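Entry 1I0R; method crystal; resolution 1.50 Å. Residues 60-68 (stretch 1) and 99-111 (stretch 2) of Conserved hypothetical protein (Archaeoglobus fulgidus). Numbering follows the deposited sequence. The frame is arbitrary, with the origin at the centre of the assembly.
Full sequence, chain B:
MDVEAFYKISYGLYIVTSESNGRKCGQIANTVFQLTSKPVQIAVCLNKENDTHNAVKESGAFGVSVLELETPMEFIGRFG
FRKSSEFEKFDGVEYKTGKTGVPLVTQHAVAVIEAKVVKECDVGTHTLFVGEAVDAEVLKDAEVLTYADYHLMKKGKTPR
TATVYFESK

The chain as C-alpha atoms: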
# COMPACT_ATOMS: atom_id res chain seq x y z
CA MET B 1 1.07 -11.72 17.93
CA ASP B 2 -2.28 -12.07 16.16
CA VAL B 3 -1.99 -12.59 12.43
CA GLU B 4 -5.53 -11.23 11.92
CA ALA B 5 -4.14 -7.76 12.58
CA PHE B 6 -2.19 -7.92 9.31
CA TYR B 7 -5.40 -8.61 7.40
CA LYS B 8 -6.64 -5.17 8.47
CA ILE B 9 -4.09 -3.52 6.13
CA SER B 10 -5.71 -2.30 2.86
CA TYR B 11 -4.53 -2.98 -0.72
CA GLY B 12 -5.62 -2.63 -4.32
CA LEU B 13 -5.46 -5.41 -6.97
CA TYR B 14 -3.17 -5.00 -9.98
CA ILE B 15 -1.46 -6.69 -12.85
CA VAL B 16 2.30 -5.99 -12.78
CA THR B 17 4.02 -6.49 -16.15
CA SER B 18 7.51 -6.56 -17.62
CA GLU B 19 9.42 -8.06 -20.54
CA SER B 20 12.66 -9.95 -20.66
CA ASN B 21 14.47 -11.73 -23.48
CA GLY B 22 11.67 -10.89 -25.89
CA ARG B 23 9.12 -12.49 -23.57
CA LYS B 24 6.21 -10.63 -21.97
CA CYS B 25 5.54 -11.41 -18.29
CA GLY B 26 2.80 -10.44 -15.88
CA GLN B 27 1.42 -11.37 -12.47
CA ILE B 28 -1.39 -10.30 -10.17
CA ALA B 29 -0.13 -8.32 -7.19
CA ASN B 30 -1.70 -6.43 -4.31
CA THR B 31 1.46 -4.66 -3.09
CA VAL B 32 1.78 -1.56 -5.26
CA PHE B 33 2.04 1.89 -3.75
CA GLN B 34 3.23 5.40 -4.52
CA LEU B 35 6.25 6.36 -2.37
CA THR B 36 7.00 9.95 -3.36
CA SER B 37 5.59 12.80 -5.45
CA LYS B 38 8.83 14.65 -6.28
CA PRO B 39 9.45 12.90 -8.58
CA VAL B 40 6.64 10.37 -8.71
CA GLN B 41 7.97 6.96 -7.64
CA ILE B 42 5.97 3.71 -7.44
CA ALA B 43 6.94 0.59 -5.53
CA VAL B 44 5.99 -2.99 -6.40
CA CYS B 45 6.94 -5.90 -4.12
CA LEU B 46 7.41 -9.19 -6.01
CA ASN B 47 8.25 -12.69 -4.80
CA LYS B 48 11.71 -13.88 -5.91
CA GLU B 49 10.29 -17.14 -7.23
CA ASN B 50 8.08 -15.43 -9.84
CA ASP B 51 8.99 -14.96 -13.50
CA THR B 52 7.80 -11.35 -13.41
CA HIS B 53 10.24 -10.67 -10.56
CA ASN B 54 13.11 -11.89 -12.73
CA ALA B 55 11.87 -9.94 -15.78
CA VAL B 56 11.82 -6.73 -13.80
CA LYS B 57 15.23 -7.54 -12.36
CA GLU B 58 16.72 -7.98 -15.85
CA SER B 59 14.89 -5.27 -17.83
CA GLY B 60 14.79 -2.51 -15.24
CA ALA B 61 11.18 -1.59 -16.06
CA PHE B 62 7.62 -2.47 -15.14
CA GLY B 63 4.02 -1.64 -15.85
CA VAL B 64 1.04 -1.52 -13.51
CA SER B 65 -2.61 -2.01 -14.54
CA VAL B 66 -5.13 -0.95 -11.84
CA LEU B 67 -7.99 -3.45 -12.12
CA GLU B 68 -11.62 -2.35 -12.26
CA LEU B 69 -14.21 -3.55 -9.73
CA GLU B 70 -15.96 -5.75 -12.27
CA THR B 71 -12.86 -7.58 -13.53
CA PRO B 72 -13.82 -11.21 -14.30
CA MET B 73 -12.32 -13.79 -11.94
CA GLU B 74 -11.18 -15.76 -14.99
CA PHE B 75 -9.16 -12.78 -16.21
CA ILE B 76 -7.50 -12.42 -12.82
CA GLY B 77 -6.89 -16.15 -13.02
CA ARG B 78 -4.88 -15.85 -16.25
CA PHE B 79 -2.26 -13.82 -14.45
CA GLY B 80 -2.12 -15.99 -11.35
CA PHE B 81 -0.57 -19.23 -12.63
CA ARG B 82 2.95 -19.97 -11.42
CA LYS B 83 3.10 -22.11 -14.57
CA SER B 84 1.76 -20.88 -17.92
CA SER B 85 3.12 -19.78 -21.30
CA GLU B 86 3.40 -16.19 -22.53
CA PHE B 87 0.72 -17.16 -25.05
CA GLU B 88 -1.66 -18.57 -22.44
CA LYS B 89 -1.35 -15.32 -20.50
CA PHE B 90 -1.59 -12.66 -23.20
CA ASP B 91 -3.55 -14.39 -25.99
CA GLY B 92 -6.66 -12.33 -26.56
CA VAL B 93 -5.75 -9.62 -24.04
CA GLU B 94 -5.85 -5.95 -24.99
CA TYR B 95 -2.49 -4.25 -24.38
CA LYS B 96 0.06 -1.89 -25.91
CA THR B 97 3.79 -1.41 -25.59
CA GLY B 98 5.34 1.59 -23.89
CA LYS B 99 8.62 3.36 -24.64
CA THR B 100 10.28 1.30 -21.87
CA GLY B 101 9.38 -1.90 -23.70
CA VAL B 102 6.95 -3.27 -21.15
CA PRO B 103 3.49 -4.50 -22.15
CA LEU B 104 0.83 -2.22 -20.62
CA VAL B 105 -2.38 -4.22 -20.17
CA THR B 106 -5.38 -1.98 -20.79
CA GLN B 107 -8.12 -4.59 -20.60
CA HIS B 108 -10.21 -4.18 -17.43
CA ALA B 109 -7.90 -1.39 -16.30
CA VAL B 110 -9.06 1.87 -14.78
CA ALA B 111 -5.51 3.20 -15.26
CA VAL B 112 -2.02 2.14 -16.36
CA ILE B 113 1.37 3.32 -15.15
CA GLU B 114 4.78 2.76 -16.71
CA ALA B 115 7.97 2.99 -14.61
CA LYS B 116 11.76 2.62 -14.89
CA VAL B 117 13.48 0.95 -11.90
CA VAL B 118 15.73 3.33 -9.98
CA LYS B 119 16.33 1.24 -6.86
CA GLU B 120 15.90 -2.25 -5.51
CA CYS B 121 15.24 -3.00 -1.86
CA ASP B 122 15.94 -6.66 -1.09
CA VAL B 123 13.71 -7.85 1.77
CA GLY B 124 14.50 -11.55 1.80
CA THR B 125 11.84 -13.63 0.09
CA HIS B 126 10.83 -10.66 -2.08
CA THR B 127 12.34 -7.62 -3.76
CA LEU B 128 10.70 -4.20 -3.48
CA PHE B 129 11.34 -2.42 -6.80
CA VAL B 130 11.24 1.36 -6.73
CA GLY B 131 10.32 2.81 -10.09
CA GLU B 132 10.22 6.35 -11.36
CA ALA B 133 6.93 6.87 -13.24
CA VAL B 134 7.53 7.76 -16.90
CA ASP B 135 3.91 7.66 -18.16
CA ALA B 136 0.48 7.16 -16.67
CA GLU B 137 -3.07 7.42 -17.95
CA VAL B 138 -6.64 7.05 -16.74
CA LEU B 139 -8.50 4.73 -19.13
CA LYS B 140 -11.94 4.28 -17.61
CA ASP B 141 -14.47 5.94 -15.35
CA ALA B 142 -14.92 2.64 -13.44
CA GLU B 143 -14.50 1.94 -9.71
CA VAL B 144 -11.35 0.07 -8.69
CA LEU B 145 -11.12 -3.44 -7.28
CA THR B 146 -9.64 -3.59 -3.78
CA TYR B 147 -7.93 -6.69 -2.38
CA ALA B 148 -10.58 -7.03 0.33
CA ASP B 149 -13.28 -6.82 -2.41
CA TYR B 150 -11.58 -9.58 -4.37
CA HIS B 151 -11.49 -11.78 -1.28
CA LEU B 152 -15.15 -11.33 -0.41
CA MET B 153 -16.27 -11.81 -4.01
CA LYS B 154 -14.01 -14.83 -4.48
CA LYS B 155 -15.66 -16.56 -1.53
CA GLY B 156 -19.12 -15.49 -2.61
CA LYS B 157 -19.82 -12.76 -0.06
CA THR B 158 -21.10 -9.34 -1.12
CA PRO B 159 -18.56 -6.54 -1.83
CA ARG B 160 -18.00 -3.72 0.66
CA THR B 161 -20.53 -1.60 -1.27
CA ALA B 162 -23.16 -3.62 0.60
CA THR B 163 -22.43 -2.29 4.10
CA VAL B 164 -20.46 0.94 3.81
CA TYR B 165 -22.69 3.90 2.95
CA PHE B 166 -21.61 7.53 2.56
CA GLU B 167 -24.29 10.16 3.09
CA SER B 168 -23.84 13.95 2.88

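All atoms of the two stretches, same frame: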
# COMPACT_ATOMS: atom_id res chain seq x y z
N GLY B 60 14.77 -3.81 -15.89
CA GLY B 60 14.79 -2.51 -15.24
C GLY B 60 13.53 -1.70 -15.49
O GLY B 60 13.56 -0.48 -15.38
N ALA B 61 12.42 -2.34 -15.83
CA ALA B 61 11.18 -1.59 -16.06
C ALA B 61 9.96 -2.42 -15.73
O ALA B 61 10.02 -3.65 -15.72
CB ALA B 61 11.11 -1.11 -17.53
N PHE B 62 8.86 -1.76 -15.42
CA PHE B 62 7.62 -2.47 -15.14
C PHE B 62 6.39 -1.63 -15.43
O PHE B 62 6.45 -0.39 -15.50
CB PHE B 62 7.59 -3.00 -13.66
CG PHE B 62 7.55 -1.92 -12.58
CD1 PHE B 62 6.34 -1.36 -12.17
CD2 PHE B 62 8.73 -1.53 -11.94
CE1 PHE B 62 6.31 -0.41 -11.12
CE2 PHE B 62 8.71 -0.60 -10.90
CZ PHE B 62 7.51 -0.04 -10.50
N GLY B 63 5.27 -2.32 -15.62
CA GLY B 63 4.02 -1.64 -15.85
C GLY B 63 3.04 -2.06 -14.78
O GLY B 63 3.18 -3.14 -14.20
N VAL B 64 2.05 -1.21 -14.50
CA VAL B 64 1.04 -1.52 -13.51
C VAL B 64 -0.34 -1.23 -14.11
O VAL B 64 -0.57 -0.12 -14.60
CB VAL B 64 1.17 -0.64 -12.21
CG1 VAL B 64 -0.00 -0.93 -11.25
CG2 VAL B 64 2.48 -0.94 -11.51
N SER B 65 -1.23 -2.21 -14.08
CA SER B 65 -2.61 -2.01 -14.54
C SER B 65 -3.49 -2.03 -13.27
O SER B 65 -3.46 -3.01 -12.51
CB SER B 65 -3.05 -3.16 -15.44
OG SER B 65 -2.23 -3.23 -16.59
N VAL B 66 -4.26 -0.97 -13.03
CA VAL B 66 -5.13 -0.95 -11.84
C VAL B 66 -6.46 -1.57 -12.26
O VAL B 66 -7.20 -0.99 -13.07
CB VAL B 66 -5.34 0.50 -11.34
CG1 VAL B 66 -6.18 0.49 -10.04
CG2 VAL B 66 -3.99 1.15 -11.08
N LEU B 67 -6.77 -2.74 -11.72
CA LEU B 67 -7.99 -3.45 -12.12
C LEU B 67 -9.31 -2.83 -11.68
O LEU B 67 -9.42 -2.30 -10.58
CB LEU B 67 -7.94 -4.90 -11.65
CG LEU B 67 -6.75 -5.70 -12.20
CD1 LEU B 67 -6.61 -7.05 -11.48
CD2 LEU B 67 -6.96 -5.88 -13.71
N GLU B 68 -10.31 -2.90 -12.56
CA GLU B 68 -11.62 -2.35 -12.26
C GLU B 68 -12.42 -3.33 -11.39
O GLU B 68 -12.17 -4.54 -11.38
CB GLU B 68 -12.40 -2.04 -13.55
CG GLU B 68 -12.82 -3.28 -14.35
CD GLU B 68 -13.62 -2.93 -15.60
OE1 GLU B 68 -14.47 -2.02 -15.53
OE2 GLU B 68 -13.42 -3.56 -16.66
N LYS B 99 7.25 3.03 -24.24
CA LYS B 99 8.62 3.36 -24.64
C LYS B 99 9.66 2.52 -23.88
O LYS B 99 10.73 2.22 -24.41
CB LYS B 99 8.90 4.85 -24.42
CG LYS B 99 8.14 5.77 -25.36
CD LYS B 99 8.50 7.25 -25.16
CE LYS B 99 7.78 8.10 -26.21
NZ LYS B 99 8.00 9.58 -26.03
N THR B 100 9.35 2.11 -22.65
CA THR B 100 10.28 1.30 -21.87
C THR B 100 10.34 -0.14 -22.35
O THR B 100 11.22 -0.89 -21.92
CB THR B 100 9.91 1.23 -20.39
OG1 THR B 100 8.72 0.44 -20.26
CG2 THR B 100 9.70 2.60 -19.81
N GLY B 101 9.40 -0.54 -23.20
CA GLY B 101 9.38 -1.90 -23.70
C GLY B 101 8.44 -2.83 -22.97
O GLY B 101 8.23 -3.97 -23.38
N VAL B 102 7.85 -2.37 -21.86
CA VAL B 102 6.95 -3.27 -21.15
C VAL B 102 5.54 -3.29 -21.75
O VAL B 102 5.08 -2.30 -22.33
CB VAL B 102 6.83 -2.90 -19.66
CG1 VAL B 102 8.22 -2.78 -19.05
CG2 VAL B 102 6.06 -1.62 -19.49
N PRO B 103 4.84 -4.43 -21.63
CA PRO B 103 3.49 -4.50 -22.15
C PRO B 103 2.55 -3.86 -21.12
O PRO B 103 2.56 -4.26 -19.95
CB PRO B 103 3.26 -6.01 -22.30
CG PRO B 103 4.04 -6.58 -21.19
CD PRO B 103 5.32 -5.75 -21.18
N LEU B 104 1.77 -2.87 -21.53
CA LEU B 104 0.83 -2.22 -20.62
C LEU B 104 -0.55 -2.79 -20.92
O LEU B 104 -1.14 -2.51 -21.98
CB LEU B 104 0.82 -0.70 -20.86
CG LEU B 104 2.21 -0.09 -20.66
CD1 LEU B 104 2.30 1.28 -21.35
CD2 LEU B 104 2.48 0.01 -19.14
N VAL B 105 -1.06 -3.61 -19.99
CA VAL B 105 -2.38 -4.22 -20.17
C VAL B 105 -3.49 -3.21 -19.90
O VAL B 105 -3.62 -2.69 -18.79
CB VAL B 105 -2.56 -5.45 -19.25
CG1 VAL B 105 -3.96 -6.02 -19.39
CG2 VAL B 105 -1.54 -6.52 -19.60
N THR B 106 -4.31 -2.95 -20.92
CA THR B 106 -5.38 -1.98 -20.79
C THR B 106 -6.74 -2.60 -20.54
O THR B 106 -7.66 -1.92 -20.07
CB THR B 106 -5.47 -1.09 -22.05
OG1 THR B 106 -5.53 -1.93 -23.21
CG2 THR B 106 -4.23 -0.20 -22.17
N GLN B 107 -6.85 -3.90 -20.82
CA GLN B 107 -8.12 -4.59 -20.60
C GLN B 107 -8.47 -4.63 -19.11
O GLN B 107 -7.65 -5.03 -18.29
CB GLN B 107 -8.06 -6.00 -21.14
CG GLN B 107 -9.45 -6.57 -21.43
CD GLN B 107 -9.39 -7.92 -22.12
OE1 GLN B 107 -8.42 -8.21 -22.83
NE2 GLN B 107 -10.41 -8.75 -21.91
N HIS B 108 -9.69 -4.21 -18.80
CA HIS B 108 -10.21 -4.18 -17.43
C HIS B 108 -9.43 -3.25 -16.51
O HIS B 108 -9.52 -3.38 -15.28
CB HIS B 108 -10.24 -5.58 -16.83
CG HIS B 108 -11.13 -6.52 -17.58
ND1 HIS B 108 -12.48 -6.29 -17.73
CD2 HIS B 108 -10.86 -7.65 -18.27
CE1 HIS B 108 -13.00 -7.24 -18.50
NE2 HIS B 108 -12.04 -8.07 -18.84
N ALA B 109 -8.70 -2.31 -17.09
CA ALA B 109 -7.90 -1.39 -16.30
C ALA B 109 -8.49 -0.00 -16.21
O ALA B 109 -8.87 0.59 -17.22
CB ALA B 109 -6.49 -1.31 -16.86
N VAL B 110 -8.55 0.53 -14.99
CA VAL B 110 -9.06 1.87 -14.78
C VAL B 110 -7.93 2.84 -15.13
O VAL B 110 -8.18 3.96 -15.58
CB VAL B 110 -9.51 2.06 -13.30
CG1 VAL B 110 -9.98 3.50 -13.07
CG2 VAL B 110 -10.62 1.06 -12.96
N ALA B 111 -6.69 2.39 -14.95
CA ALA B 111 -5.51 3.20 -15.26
C ALA B 111 -4.29 2.30 -15.47
O ALA B 111 -4.28 1.15 -15.04
CB ALA B 111 -5.22 4.19 -14.11
O HOH W 1 0.35 -3.36 -17.45

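Three residues carry the largest shares of the 624 Å² buried between these stretches: Glu 68 (72 Å²), His 108 (69 Å²) and Ser 65 (58 Å²). The first two face each other at one end of the contact, and their pairing is double. The backbone nitrogen of Glu 68 donates to the carbonyl oxygen of His 108 (N to O 2.9 Å, N-H...O angle 155°), while ND1 of His 108 donates to OE2 of Glu 68 (3.1 Å, 159°). The carboxylate oxygen lies near the plane of the imidazole, at the ring edge, where the ND1 hydrogen can point at it. The CA-to-CB bond of Glu 68 is directed sideways; chi1 near 69° (p) and an extended chi2 of 178° (t) bring its end nearer to the histidine. The aliphatic base of the same side chain packs on Val 110, with Glu 68 CB 3.6 Å from Val 110 CG2.

His 108 lies in a type II turn from Thr 106 to Ala 109, where it adopts positive phi (62°), and Ala 109 N bonds to Thr 106 O at 3.2 Å; from this position its carbonyl oxygen accepts from Glu 68 N. Beyond the turn the chain runs antiparallel to the strand 61-67. Leu 67 and Ala 109 form a non-hydrogen-bonded pair with CA atoms 4.7 Å apart, and their side chains diverge. Val 66 supplies the bonds beside it: its O accepts from Val 110 N (2.8 Å, 163°), and its N donates to Ala 111 O (2.9 Å, 172°). Two CA-H...O contacts supplement this ladder, from Ala 109 CA to Val 66 O (3.3 Å) and from Leu 67 CA to His 108 O (3.5 Å).

Ser 65 reaches the segment before the turn. With chi1 at -61° (m), its OG donates to Val 105 O at 2.7 Å. The same hydroxyl accepts from a water, 2.7 Å from Ser 65 OG, which in turn accepts from Val 105 N at 2.9 Å. Direct and water-mediated links thus engage both backbone polar atoms of Val 105.

Toward the start of the strand the contact becomes apolar. Ala 61 CB sits 3.7 Å from Val 102 CG1 and 3.9 Å from Thr 100 CB, all three CA-to-CB bonds pointing toward the opposing stretch. At Gly 63 the absence of a side chain admits Leu 104, whose CD2 lies 4.0 Å from Gly 63 CA; an ideal CB there would fall 2.9 Å from Leu 104 CD2, a clash.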